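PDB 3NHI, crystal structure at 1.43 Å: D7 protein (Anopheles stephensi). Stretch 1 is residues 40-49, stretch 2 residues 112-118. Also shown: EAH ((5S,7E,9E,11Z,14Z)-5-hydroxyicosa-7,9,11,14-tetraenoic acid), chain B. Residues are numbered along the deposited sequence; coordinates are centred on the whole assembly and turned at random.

Stretch 1, residues 40-49: RLEPNDAITH
Stretch 2, residues 112-118: LYNAYLP

Stretch 2 is helical throughout, with a kink at Pro118, whose N has no bond to the preceding turn. Stretch 1 is loop or turn to Asp45 and helix from Ala46. The peptide before Pro43 is cis. Asp45 caps the helix: its OD2 accepts from Thr48 N at 3.2 Å and, weakly, from Ile47 N at 3.1 Å. The nearest CA pairs are His49 to Tyr113, 5.3 Å, and Leu41 to Leu117, 7.4 Å, so the stretches run in opposite directions.

Leu112 makes no contact across the interface, but its O accepts from Tyr116 N at 2.8 Å.

Tyr113 is the centre of the contact. Its CA-to-CB bond points toward stretch 1, with chi1 t and chi2 92°. Its OH donates to Leu41 O at 2.6 Å, a short bond near the ring plane. His49 (chi1 m, chi2 157°) puts CD2 over one face of the Tyr113 ring, 3.4 Å from Tyr113 CG. The ring planes meet obliquely at 49°, centroids 4.5 Å apart. Thr48 CG2 is 3.8 Å from Tyr113 CE1. Thr48 (chi1 m) also ties back to the loop, OG1 donating to Pro43 O at 2.8 Å. Asn44 (chi1 t, chi2 20°) brings OD1 to 3.3 Å from Tyr113 CE2; the same OD1 accepts from His49 NE2 at 2.8 Å.

Asn114 (chi1 m) is linked through water. One water donates to Asn114 OD1 at 2.8 Å and to Asn44 OD1 at 3.0 Å.

Ala115 is out of reach.

Tyr116 (chi1 t, chi2 72°) meets Leu41 at its ring edge, CD2 to Leu41 CD1 4.3 Å. Both residues border the fatty acid: Tyr116 OH is 3.5 Å from EAH C19, and Leu41 CD2 3.7 Å from EAH C15.

Leu117 (chi1 t, chi2 p) places CD1 3.9 Å from CB of Leu41 (chi1 m, chi2 t). Pro118 makes no contact with stretch 1.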

# COMPACT_ATOMS: atom_id res chain seq x y z
N ARG A 40 4.54 18.41 7.26
CA ARG A 40 5.70 19.28 7.28
C ARG A 40 6.90 18.47 6.83
O ARG A 40 7.20 17.42 7.40
CB ARG A 40 5.92 19.85 8.69
CG ARG A 40 4.83 20.83 9.10
CD ARG A 40 4.96 21.24 10.56
NE ARG A 40 6.14 22.07 10.78
CZ ARG A 40 6.51 22.56 11.96
NH1 ARG A 40 5.79 22.31 13.05
NH2 ARG A 40 7.60 23.31 12.05
N LEU A 41 7.57 18.95 5.79
CA LEU A 41 8.76 18.27 5.27
C LEU A 41 10.00 18.68 6.07
O LEU A 41 10.92 19.32 5.56
CB LEU A 41 8.93 18.50 3.77
CG LEU A 41 7.93 17.78 2.85
CD1 LEU A 41 8.20 18.15 1.40
CD2 LEU A 41 8.02 16.27 3.05
N GLU A 42 9.98 18.28 7.34
CA GLU A 42 10.98 18.64 8.32
C GLU A 42 11.22 17.42 9.21
O GLU A 42 10.35 16.55 9.31
CB GLU A 42 10.47 19.81 9.19
CG GLU A 42 10.16 21.09 8.45
CD GLU A 42 9.34 22.05 9.29
OE1 GLU A 42 9.68 22.26 10.48
OE2 GLU A 42 8.35 22.61 8.77
N PRO A 43 12.40 17.34 9.85
CA PRO A 43 13.54 18.26 9.72
C PRO A 43 14.24 18.11 8.38
O PRO A 43 13.98 17.17 7.64
CB PRO A 43 14.47 17.82 10.85
CG PRO A 43 14.17 16.42 11.07
CD PRO A 43 12.69 16.27 10.82
N ASN A 44 15.13 19.05 8.07
CA ASN A 44 15.88 19.04 6.83
C ASN A 44 17.10 18.11 6.94
O ASN A 44 18.24 18.56 7.08
CB ASN A 44 16.28 20.47 6.45
CG ASN A 44 17.05 20.56 5.15
OD1 ASN A 44 17.01 19.66 4.30
ND2 ASN A 44 17.78 21.66 4.97
N ASP A 45 16.85 16.81 6.89
CA ASP A 45 17.91 15.82 6.92
C ASP A 45 17.58 14.65 6.01
O ASP A 45 16.49 14.61 5.44
CB ASP A 45 18.22 15.36 8.37
CG ASP A 45 17.07 14.60 9.03
OD1 ASP A 45 17.06 14.54 10.27
OD2 ASP A 45 16.19 14.04 8.34
N ALA A 46 18.51 13.70 5.88
CA ALA A 46 18.38 12.59 4.94
C ALA A 46 17.19 11.67 5.20
O ALA A 46 16.67 11.06 4.27
CB ALA A 46 19.66 11.77 4.91
N ILE A 47 16.76 11.58 6.46
CA ILE A 47 15.58 10.77 6.80
C ILE A 47 14.35 11.37 6.11
O ILE A 47 13.65 10.67 5.38
CB ILE A 47 15.39 10.65 8.34
CG1 ILE A 47 16.55 9.86 8.95
CG2 ILE A 47 14.05 9.97 8.67
CD1 ILE A 47 16.69 9.98 10.46
N THR A 48 14.13 12.66 6.30
CA THR A 48 13.04 13.35 5.62
C THR A 48 13.24 13.39 4.11
O THR A 48 12.28 13.19 3.36
CB THR A 48 12.88 14.77 6.15
OG1 THR A 48 12.68 14.70 7.57
CG2 THR A 48 11.68 15.47 5.51
N HIS A 49 14.47 13.60 3.64
CA HIS A 49 14.72 13.67 2.20
C HIS A 49 14.24 12.40 1.52
O HIS A 49 13.52 12.45 0.52
CB HIS A 49 16.20 13.88 1.84
CG HIS A 49 16.82 15.11 2.44
ND1 HIS A 49 18.18 15.22 2.62
CD2 HIS A 49 16.27 16.26 2.91
CE1 HIS A 49 18.45 16.39 3.16
NE2 HIS A 49 17.31 17.04 3.35
N LEU A 112 15.57 15.65 -4.99
CA LEU A 112 14.11 15.70 -5.11
C LEU A 112 13.48 16.53 -4.00
O LEU A 112 12.58 17.31 -4.25
CB LEU A 112 13.52 14.30 -5.19
CG LEU A 112 13.99 13.45 -6.38
CD1 LEU A 112 13.30 12.13 -6.35
CD2 LEU A 112 13.74 14.15 -7.72
N TYR A 113 13.96 16.36 -2.77
CA TYR A 113 13.52 17.18 -1.65
C TYR A 113 13.72 18.67 -1.93
O TYR A 113 12.80 19.47 -1.76
CB TYR A 113 14.25 16.77 -0.38
CG TYR A 113 13.94 17.61 0.84
CD1 TYR A 113 12.92 17.26 1.71
CD2 TYR A 113 14.70 18.75 1.13
CE1 TYR A 113 12.64 18.01 2.85
CE2 TYR A 113 14.43 19.52 2.27
CZ TYR A 113 13.41 19.13 3.13
OH TYR A 113 13.13 19.89 4.25
N ASN A 114 14.93 19.04 -2.36
CA ASN A 114 15.22 20.45 -2.61
C ASN A 114 14.33 21.02 -3.71
O ASN A 114 13.86 22.15 -3.61
CB ASN A 114 16.70 20.65 -2.96
CG ASN A 114 17.62 20.49 -1.76
OD1 ASN A 114 17.20 20.60 -0.61
ND2 ASN A 114 18.90 20.27 -2.04
N ALA A 115 14.10 20.24 -4.76
CA ALA A 115 13.25 20.69 -5.87
C ALA A 115 11.79 20.80 -5.45
O ALA A 115 11.11 21.76 -5.82
CB ALA A 115 13.40 19.76 -7.07
N TYR A 116 11.31 19.82 -4.70
CA TYR A 116 9.90 19.77 -4.36
C TYR A 116 9.51 20.69 -3.20
O TYR A 116 8.37 21.13 -3.12
CB TYR A 116 9.41 18.33 -4.13
CG TYR A 116 7.90 18.26 -4.04
CD1 TYR A 116 7.12 18.42 -5.18
CD2 TYR A 116 7.26 18.07 -2.81
CE1 TYR A 116 5.73 18.39 -5.10
CE2 TYR A 116 5.88 18.04 -2.72
CZ TYR A 116 5.12 18.20 -3.86
OH TYR A 116 3.75 18.18 -3.76
N LEU A 117 10.46 20.99 -2.31
CA LEU A 117 10.15 21.74 -1.10
C LEU A 117 9.34 23.03 -1.29
O LEU A 117 8.32 23.19 -0.64
CB LEU A 117 11.41 22.00 -0.26
CG LEU A 117 11.17 22.60 1.14
CD1 LEU A 117 10.31 21.70 2.03
CD2 LEU A 117 12.49 22.93 1.83
N PRO A 118 9.76 23.94 -2.20
CA PRO A 118 8.93 25.14 -2.36
C PRO A 118 7.56 24.85 -2.99
O PRO A 118 6.59 25.56 -2.71
CB PRO A 118 9.77 26.04 -3.27
CG PRO A 118 10.72 25.12 -3.96
CD PRO A 118 11.00 24.02 -3.00
O1 EAH B . -7.44 8.31 6.01
C1 EAH B . -6.34 8.89 6.19
O2 EAH B . -5.62 8.68 7.20
C2 EAH B . -5.87 9.88 5.14
C3 EAH B . -4.72 10.74 5.67
C4 EAH B . -3.36 10.14 5.31
C5 EAH B . -2.24 11.00 5.87
O3 EAH B . -2.18 12.14 5.19
C6 EAH B . -0.91 10.25 5.78
C7 EAH B . 0.25 11.14 6.19
C8 EAH B . 1.07 11.53 4.98
C9 EAH B . 2.04 12.55 5.36
C10 EAH B . 2.65 13.04 4.28
C11 EAH B . 3.61 14.06 4.71
C12 EAH B . 4.33 14.81 3.87
C13 EAH B . 4.26 14.67 2.36
C14 EAH B . 5.37 13.74 1.93
C15 EAH B . 6.14 13.94 0.86
C16 EAH B . 5.99 15.12 -0.07
C17 EAH B . 5.23 14.68 -1.31
C18 EAH B . 3.75 14.99 -1.17
C19 EAH B . 3.07 14.97 -2.53
C20 EAH B . 1.58 15.18 -2.38
O HOH W 1 18.53 20.33 1.79